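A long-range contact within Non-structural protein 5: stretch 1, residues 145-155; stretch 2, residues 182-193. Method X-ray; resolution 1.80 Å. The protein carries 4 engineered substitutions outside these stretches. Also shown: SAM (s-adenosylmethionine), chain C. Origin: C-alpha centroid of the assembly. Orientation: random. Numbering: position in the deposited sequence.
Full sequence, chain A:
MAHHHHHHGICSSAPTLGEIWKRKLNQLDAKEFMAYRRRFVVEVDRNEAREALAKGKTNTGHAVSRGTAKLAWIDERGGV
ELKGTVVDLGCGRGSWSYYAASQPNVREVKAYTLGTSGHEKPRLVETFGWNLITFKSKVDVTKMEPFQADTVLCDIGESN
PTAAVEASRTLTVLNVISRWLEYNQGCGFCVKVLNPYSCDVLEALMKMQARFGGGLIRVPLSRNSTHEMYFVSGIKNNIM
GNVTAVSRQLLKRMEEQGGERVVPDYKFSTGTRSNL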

ATOM      1  N   GLU A 145       3.498  13.758 -13.829  1.00 23.01           N
ATOM      2  CA  GLU A 145       3.528  15.027 -13.150  1.00 23.69           C
ATOM      3  C   GLU A 145       2.459  15.035 -12.039  1.00 22.41           C
ATOM      4  O   GLU A 145       1.274  14.768 -12.306  1.00 22.06           O
ATOM      5  CB  GLU A 145       3.254  16.115 -14.207  1.00 24.49           C
ATOM      6  CG  GLU A 145       3.000  17.510 -13.667  1.00 28.85           C
ATOM      7  CD  GLU A 145       4.273  18.265 -13.380  1.00 32.75           C
ATOM      8  OE1 GLU A 145       4.175  19.482 -13.117  1.00 37.24           O
ATOM      9  OE2 GLU A 145       5.366  17.659 -13.401  1.00 32.53           O
ATOM     10  N   PRO A 146       2.864  15.322 -10.781  1.00 23.03           N
ATOM     11  CA  PRO A 146       1.831  15.425  -9.744  1.00 23.12           C
ATOM     12  C   PRO A 146       0.898  16.566 -10.102  1.00 23.21           C
ATOM     13  O   PRO A 146       1.332  17.528 -10.773  1.00 22.53           O
ATOM     14  CB  PRO A 146       2.629  15.779  -8.472  1.00 23.29           C
ATOM     15  CG  PRO A 146       4.009  15.386  -8.778  1.00 24.09           C
ATOM     16  CD  PRO A 146       4.201  15.612 -10.242  1.00 23.40           C
ATOM     17  N   PHE A 147      -0.368  16.444  -9.695  1.00 22.33           N
ATOM     18  CA  PHE A 147      -1.314  17.533  -9.830  1.00 22.66           C
ATOM     19  C   PHE A 147      -2.156  17.620  -8.582  1.00 21.93           C
ATOM     20  O   PHE A 147      -1.944  16.839  -7.639  1.00 21.20           O
ATOM     21  CB  PHE A 147      -2.201  17.338 -11.063  1.00 22.83           C
ATOM     22  CG  PHE A 147      -2.943  16.041 -11.074  1.00 23.12           C
ATOM     23  CD1 PHE A 147      -4.038  15.841 -10.241  1.00 23.33           C
ATOM     24  CD2 PHE A 147      -2.549  15.015 -11.921  1.00 23.60           C
ATOM     25  CE1 PHE A 147      -4.717  14.661 -10.247  1.00 24.06           C
ATOM     26  CE2 PHE A 147      -3.234  13.816 -11.928  1.00 23.47           C
ATOM     27  CZ  PHE A 147      -4.316  13.637 -11.089  1.00 24.58           C
ATOM     28  N   GLN A 148      -3.114  18.557  -8.588  1.00 21.43           N
ATOM     29  CA  GLN A 148      -3.997  18.823  -7.445  1.00 21.35           C
ATOM     30  C   GLN A 148      -4.800  17.612  -6.967  1.00 19.87           C
ATOM     31  O   GLN A 148      -5.572  17.006  -7.719  1.00 19.51           O
ATOM     32  CB  GLN A 148      -4.935  20.009  -7.743  1.00 21.79           C
ATOM     33  CG  GLN A 148      -5.439  20.788  -6.511  1.00 26.03           C
ATOM     34  CD  GLN A 148      -6.449  20.009  -5.666  1.00 29.55           C
ATOM     35  OE1 GLN A 148      -7.433  19.464  -6.187  1.00 31.83           O
ATOM     36  NE2 GLN A 148      -6.198  19.948  -4.346  1.00 31.01           N
ATOM     37  N   ALA A 149      -4.623  17.275  -5.695  1.00 18.81           N
ATOM     38  CA  ALA A 149      -5.363  16.181  -5.079  1.00 18.20           C
ATOM     39  C   ALA A 149      -5.405  16.393  -3.595  1.00 17.58           C
ATOM     40  O   ALA A 149      -4.404  16.790  -2.999  1.00 17.73           O
ATOM     41  CB  ALA A 149      -4.712  14.791  -5.383  1.00 18.21           C
ATOM     42  N   ASP A 150      -6.559  16.073  -3.016  1.00 17.18           N
ATOM     43  CA  ASP A 150      -6.775  16.153  -1.577  1.00 17.62           C
ATOM     44  C   ASP A 150      -6.436  14.857  -0.848  1.00 16.52           C
ATOM     45  O   ASP A 150      -6.213  14.876   0.383  1.00 16.28           O
ATOM     46  CB  ASP A 150      -8.214  16.532  -1.325  1.00 17.90           C
ATOM     47  CG  ASP A 150      -8.586  17.809  -2.054  1.00 20.17           C
ATOM     48  OD1 ASP A 150      -8.114  18.861  -1.605  1.00 22.04           O
ATOM     49  OD2 ASP A 150      -9.277  17.732  -3.092  1.00 19.70           O
ATOM     50  N   THR A 151      -6.399  13.744  -1.603  1.00 15.61           N
ATOM     51  CA  THR A 151      -6.091  12.423  -1.060  1.00 15.38           C
ATOM     52  C   THR A 151      -5.221  11.682  -2.081  1.00 14.44           C
ATOM     53  O   THR A 151      -5.584  11.582  -3.249  1.00 14.73           O
ATOM     54  CB  THR A 151      -7.352  11.571  -0.852  1.00 15.56           C
ATOM     55  OG1 THR A 151      -8.380  12.332  -0.197  1.00 17.33           O
ATOM     56  CG2 THR A 151      -7.026  10.331  -0.062  1.00 15.75           C
ATOM     57  N   VAL A 152      -4.078  11.176  -1.629  1.00 13.53           N
ATOM     58  CA  VAL A 152      -3.195  10.403  -2.516  1.00 12.69           C
ATOM     59  C   VAL A 152      -3.178   8.940  -2.083  1.00 13.58           C
ATOM     60  O   VAL A 152      -2.722   8.621  -0.983  1.00 13.68           O
ATOM     61  CB  VAL A 152      -1.793  10.991  -2.528  1.00 14.07           C
ATOM     62  CG1 VAL A 152      -0.828  10.092  -3.334  1.00 13.38           C
ATOM     63  CG2 VAL A 152      -1.835  12.425  -3.025  1.00 12.54           C
ATOM     64  N   LEU A 153      -3.685   8.065  -2.945  1.00 12.35           N
ATOM     65  CA  LEU A 153      -3.707   6.616  -2.690  1.00 12.36           C
ATOM     66  C   LEU A 153      -2.708   5.954  -3.601  1.00 12.54           C
ATOM     67  O   LEU A 153      -2.602   6.314  -4.764  1.00 10.94           O
ATOM     68  CB  LEU A 153      -5.099   6.005  -2.975  1.00 12.26           C
ATOM     69  CG  LEU A 153      -6.280   6.572  -2.175  1.00 15.27           C
ATOM     70  CD1 LEU A 153      -7.556   5.800  -2.515  1.00 16.58           C
ATOM     71  CD2 LEU A 153      -6.009   6.557  -0.647  1.00 17.26           C
ATOM     72  N   CYS A 154      -1.994   4.944  -3.099  1.00 11.40           N
ATOM     73  CA  CYS A 154      -1.098   4.210  -3.991  1.00 11.04           C
ATOM     74  C   CYS A 154      -0.923   2.806  -3.461  1.00 12.11           C
ATOM     75  O   CYS A 154      -0.550   2.630  -2.302  1.00 10.50           O
ATOM     76  CB  CYS A 154       0.255   4.895  -4.061  1.00 10.46           C
ATOM     77  SG  CYS A 154       1.457   4.126  -5.195  1.00 12.95           S
ATOM     78  N   ASP A 155      -1.221   1.825  -4.292  1.00 12.70           N
ATOM     79  CA  ASP A 155      -1.161   0.438  -3.841  1.00 12.77           C
ATOM     80  C   ASP A 155      -0.225  -0.358  -4.761  1.00 13.53           C
ATOM     81  O   ASP A 155      -0.495  -1.506  -5.107  1.00 14.47           O
ATOM     82  CB  ASP A 155      -2.580  -0.138  -3.791  1.00 12.40           C
ATOM     83  CG  ASP A 155      -2.698  -1.432  -2.972  1.00 14.67           C
ATOM     84  OD1 ASP A 155      -1.905  -1.669  -2.041  1.00 14.43           O
ATOM     85  OD2 ASP A 155      -3.627  -2.206  -3.242  1.00 14.67           O
TER
HETATM   86  N   SAM C1248      -5.500  -1.226  -5.115  1.00 23.39           N
HETATM   87  CA  SAM C1248      -5.654  -2.261  -6.191  1.00 24.29           C
HETATM   88  C   SAM C1248      -7.089  -2.798  -6.213  1.00 24.97           C
HETATM   89  O   SAM C1248      -7.833  -2.562  -5.254  1.00 25.38           O
HETATM   90  OXT SAM C1248      -7.543  -3.481  -7.149  1.00 24.87           O
HETATM   91  CB  SAM C1248      -4.675  -3.413  -5.965  1.00 23.99           C
HETATM   92  CG  SAM C1248      -3.220  -3.041  -6.220  1.00 24.34           C
HETATM   93  SD  SAM C1248      -2.906  -3.227  -7.983  1.00 25.31           S
HETATM   94  CE  SAM C1248      -2.465  -4.995  -8.001  1.00 27.50           C
HETATM   95  C5' SAM C1248      -1.239  -2.560  -8.166  1.00 20.87           C
HETATM   96  C4' SAM C1248      -1.118  -2.128  -9.627  1.00 16.88           C
HETATM   97  O4' SAM C1248      -0.104  -1.176  -9.818  1.00 16.45           O
HETATM   98  C3' SAM C1248      -0.761  -3.303 -10.534  1.00 16.66           C
HETATM   99  O3' SAM C1248      -1.913  -3.620 -11.276  1.00 16.66           O
HETATM  100  C2' SAM C1248       0.338  -2.793 -11.450  1.00 17.71           C
HETATM  101  O2' SAM C1248       0.011  -3.067 -12.789  1.00 16.23           O
HETATM  102  C1' SAM C1248       0.313  -1.288 -11.164  1.00 14.08           C
HETATM  103  N9  SAM C1248       1.606  -0.645 -11.370  1.00 14.87           N
HETATM  104  C8  SAM C1248       2.836  -1.125 -10.985  1.00 13.87           C
HETATM  105  N7  SAM C1248       3.774  -0.239 -11.337  1.00 13.27           N
HETATM  106  C5  SAM C1248       3.138   0.794 -11.955  1.00 13.91           C
HETATM  107  C6  SAM C1248       3.610   1.979 -12.524  1.00 12.88           C
HETATM  108  N6  SAM C1248       4.897   2.273 -12.561  1.00 14.54           N
HETATM  109  N1  SAM C1248       2.694   2.866 -13.057  1.00 13.45           N
HETATM  110  C2  SAM C1248       1.353   2.587 -13.054  1.00 12.12           C
HETATM  111  N3  SAM C1248       0.865   1.421 -12.499  1.00 13.47           N
HETATM  112  C4  SAM C1248       1.777   0.547 -11.971  1.00 13.37           C
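Stretch 2 182-193: EYNQGCGFCVKV

Neighbouring parallel strands share a simple rule: one strand sends its N-H and C=O groups to alternate residues of the other, and side chains may tie together the segments that lead into them. In Non-structural protein 5, stretch 2 ends a helix at Tyr183, makes a type II turn from Asn184 to Cys187, with Gly186 at positive phi, and then runs as strand 188-193 beside strand 151-154. Their directions differ by 3° and their axes approach to 4.5 Å.

Along stretch 1, Pro146 meets the helix end, its CB 4.0 Å from Tyr183 CB. Next, the Asn184 side-chain amide takes the place of one strand residue's N-H and C=O: ND2 donates to Phe147 O (3.0 Å), and OD1 accepts from Ala149 N (3.0 Å). The ladder opens where Gly188 N donates to Asp150 O at 3.0 Å. Thr151 pairs with Gly188, but the hydrogen bonds of Gly188 go to its neighbours, Asp150 and Val152; Val152 N reaches Gly188 O (2.8 Å) and Val152 O receives Cys190 N (3.0 Å). Val152 CB also lies 4.3 Å from Phe189 CB. On the opposite face, Leu153 CD2 packs 3.9 Å from Cys190 CB. Cys154 repeats the pattern, N to Cys190 O at 3.0 Å and O from Lys192 N at 2.8 Å. Finally, one water bridges Asp155 OD1 and Lys192 NZ, 3.0 Å from each, while Asp155 OD2 accepts from SAM N at 2.8 Å.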

ATOM      1  N   GLU A 182       4.642  16.678  -1.450  1.00 19.72           N
ATOM      2  CA  GLU A 182       5.281  18.000  -1.542  1.00 22.40           C
ATOM      3  C   GLU A 182       4.382  18.962  -2.309  1.00 22.45           C
ATOM      4  O   GLU A 182       4.171  20.078  -1.854  1.00 22.46           O
ATOM      5  CB  GLU A 182       6.645  17.883  -2.235  1.00 22.64           C
ATOM      6  CG  GLU A 182       7.577  19.095  -2.159  1.00 25.67           C
ATOM      7  CD  GLU A 182       9.025  18.715  -2.506  1.00 26.64           C
ATOM      8  OE1 GLU A 182       9.307  17.489  -2.632  1.00 33.92           O
ATOM      9  OE2 GLU A 182       9.889  19.623  -2.653  1.00 34.64           O
ATOM     10  N   TYR A 183       3.821  18.501  -3.435  1.00 22.54           N
ATOM     11  CA  TYR A 183       2.940  19.322  -4.265  1.00 23.23           C
ATOM     12  C   TYR A 183       1.609  19.645  -3.568  1.00 23.25           C
ATOM     13  O   TYR A 183       1.084  20.754  -3.710  1.00 23.60           O
ATOM     14  CB  TYR A 183       2.694  18.639  -5.621  1.00 24.24           C
ATOM     15  CG  TYR A 183       1.966  19.484  -6.655  1.00 25.20           C
ATOM     16  CD1 TYR A 183       2.676  20.228  -7.607  1.00 29.59           C
ATOM     17  CD2 TYR A 183       0.564  19.525  -6.701  1.00 26.00           C
ATOM     18  CE1 TYR A 183       2.005  21.007  -8.572  1.00 28.62           C
ATOM     19  CE2 TYR A 183      -0.111  20.304  -7.656  1.00 26.46           C
ATOM     20  CZ  TYR A 183       0.619  21.041  -8.580  1.00 27.77           C
ATOM     21  OH  TYR A 183      -0.045  21.820  -9.516  1.00 27.87           O
ATOM     22  N   ASN A 184       1.077  18.691  -2.808  1.00 21.93           N
ATOM     23  CA  ASN A 184      -0.225  18.835  -2.189  1.00 22.07           C
ATOM     24  C   ASN A 184      -0.111  18.944  -0.677  1.00 22.05           C
ATOM     25  O   ASN A 184      -0.497  18.033   0.043  1.00 21.32           O
ATOM     26  CB  ASN A 184      -1.132  17.662  -2.566  1.00 22.07           C
ATOM     27  CG  ASN A 184      -1.481  17.649  -4.026  1.00 22.96           C
ATOM     28  OD1 ASN A 184      -2.168  18.543  -4.509  1.00 21.59           O
ATOM     29  ND2 ASN A 184      -1.017  16.622  -4.745  1.00 22.90           N
ATOM     30  N   GLN A 185       0.437  20.070  -0.217  1.00 23.21           N
ATOM     31  CA  GLN A 185       0.587  20.373   1.209  1.00 24.11           C
ATOM     32  C   GLN A 185      -0.649  19.986   2.019  1.00 22.99           C
ATOM     33  O   GLN A 185      -1.760  20.447   1.740  1.00 23.42           O
ATOM     34  CB  GLN A 185       0.904  21.863   1.394  1.00 24.85           C
ATOM     35  CG  GLN A 185       2.247  22.279   0.787  1.00 29.39           C
ATOM     36  CD  GLN A 185       3.011  23.223   1.693  1.00 36.20           C
ATOM     37  OE1 GLN A 185       2.986  24.451   1.508  1.00 39.24           O
ATOM     38  NE2 GLN A 185       3.672  22.659   2.706  1.00 37.42           N
ATOM     39  N   GLY A 186      -0.463  19.083   2.976  1.00 22.88           N
ATOM     40  CA  GLY A 186      -1.537  18.690   3.880  1.00 21.89           C
ATOM     41  C   GLY A 186      -2.521  17.645   3.406  1.00 22.59           C
ATOM     42  O   GLY A 186      -3.490  17.328   4.116  1.00 23.08           O
ATOM     43  N   CYS A 187      -2.304  17.094   2.212  1.00 22.08           N
ATOM     44  CA  CYS A 187      -3.211  16.089   1.701  1.00 21.03           C
ATOM     45  C   CYS A 187      -3.150  14.842   2.568  1.00 20.49           C
ATOM     46  O   CYS A 187      -2.141  14.597   3.252  1.00 21.65           O
ATOM     47  CB  CYS A 187      -2.874  15.728   0.244  1.00 21.42           C
ATOM     48  SG  CYS A 187      -1.297  14.907   0.046  1.00 21.61           S
ATOM     49  N   GLY A 188      -4.241  14.085   2.544  1.00 19.20           N
ATOM     50  CA  GLY A 188      -4.301  12.745   3.111  1.00 17.38           C
ATOM     51  C   GLY A 188      -3.601  11.759   2.182  1.00 16.17           C
ATOM     52  O   GLY A 188      -3.414  12.030   0.975  1.00 14.20           O
ATOM     53  N   PHE A 189      -3.184  10.625   2.740  1.00 13.73           N
ATOM     54  CA  PHE A 189      -2.473   9.640   1.910  1.00 13.11           C
ATOM     55  C   PHE A 189      -2.537   8.227   2.491  1.00 12.75           C
ATOM     56  O   PHE A 189      -2.715   8.021   3.714  1.00 12.14           O
ATOM     57  CB  PHE A 189      -1.017  10.094   1.619  1.00 13.41           C
ATOM     58  CG  PHE A 189      -0.212  10.410   2.860  1.00 14.06           C
ATOM     59  CD1 PHE A 189       0.384   9.379   3.619  1.00 14.87           C
ATOM     60  CD2 PHE A 189      -0.062  11.731   3.289  1.00 15.28           C
ATOM     61  CE1 PHE A 189       1.122   9.700   4.776  1.00 14.38           C
ATOM     62  CE2 PHE A 189       0.682  12.038   4.443  1.00 16.37           C
ATOM     63  CZ  PHE A 189       1.255  11.009   5.182  1.00 14.05           C
ATOM     64  N   CYS A 190      -2.427   7.235   1.612  1.00 12.10           N
ATOM     65  CA  CYS A 190      -2.377   5.855   2.060  1.00 11.71           C
ATOM     66  C   CYS A 190      -1.603   5.156   0.968  1.00 11.61           C
ATOM     67  O   CYS A 190      -2.087   5.055  -0.147  1.00 11.23           O
ATOM     68  CB  CYS A 190      -3.784   5.269   2.222  1.00 11.84           C
ATOM     69  SG  CYS A 190      -3.831   3.548   2.594  1.00 14.47           S
ATOM     70  N   VAL A 191      -0.405   4.698   1.328  1.00 11.87           N
ATOM     71  CA  VAL A 191       0.602   4.236   0.372  1.00 11.70           C
ATOM     72  C   VAL A 191       1.106   2.842   0.800  1.00 12.54           C
ATOM     73  O   VAL A 191       1.622   2.679   1.913  1.00 12.50           O
ATOM     74  CB  VAL A 191       1.799   5.215   0.299  1.00 11.52           C
ATOM     75  CG1 VAL A 191       2.832   4.685  -0.678  1.00 10.32           C
ATOM     76  CG2 VAL A 191       1.303   6.673  -0.133  1.00 13.50           C
ATOM     77  N   LYS A 192       0.976   1.858  -0.095  1.00 11.38           N
ATOM     78  CA  LYS A 192       1.603   0.550   0.138  1.00 11.94           C
ATOM     79  C   LYS A 192       3.133   0.628   0.263  1.00 10.34           C
ATOM     80  O   LYS A 192       3.813   1.264  -0.561  1.00 10.93           O
ATOM     81  CB  LYS A 192       1.216  -0.440  -0.958  1.00 11.93           C
ATOM     82  CG  LYS A 192       1.640  -1.884  -0.642  1.00 12.44           C
ATOM     83  CD  LYS A 192       1.156  -2.871  -1.730  1.00 14.90           C
ATOM     84  CE  LYS A 192       1.876  -4.187  -1.561  1.00 18.67           C
ATOM     85  NZ  LYS A 192       1.219  -5.274  -2.379  1.00 19.91           N
ATOM     86  N   VAL A 193       3.665  -0.038   1.294  1.00  9.59           N
ATOM     87  CA  VAL A 193       5.106  -0.175   1.478  1.00  8.74           C
ATOM     88  C   VAL A 193       5.389  -1.674   1.444  1.00  9.36           C
ATOM     89  O   VAL A 193       5.211  -2.374   2.430  1.00  9.27           O
ATOM     90  CB  VAL A 193       5.607   0.472   2.803  1.00  9.29           C
ATOM     91  CG1 VAL A 193       7.139   0.422   2.901  1.00  8.40           C
ATOM     92  CG2 VAL A 193       5.125   1.945   2.914  1.00  9.38           C
TER
HETATM   93  O   HOH W   1      -1.741  -4.667  -2.455  1.00 31.74           O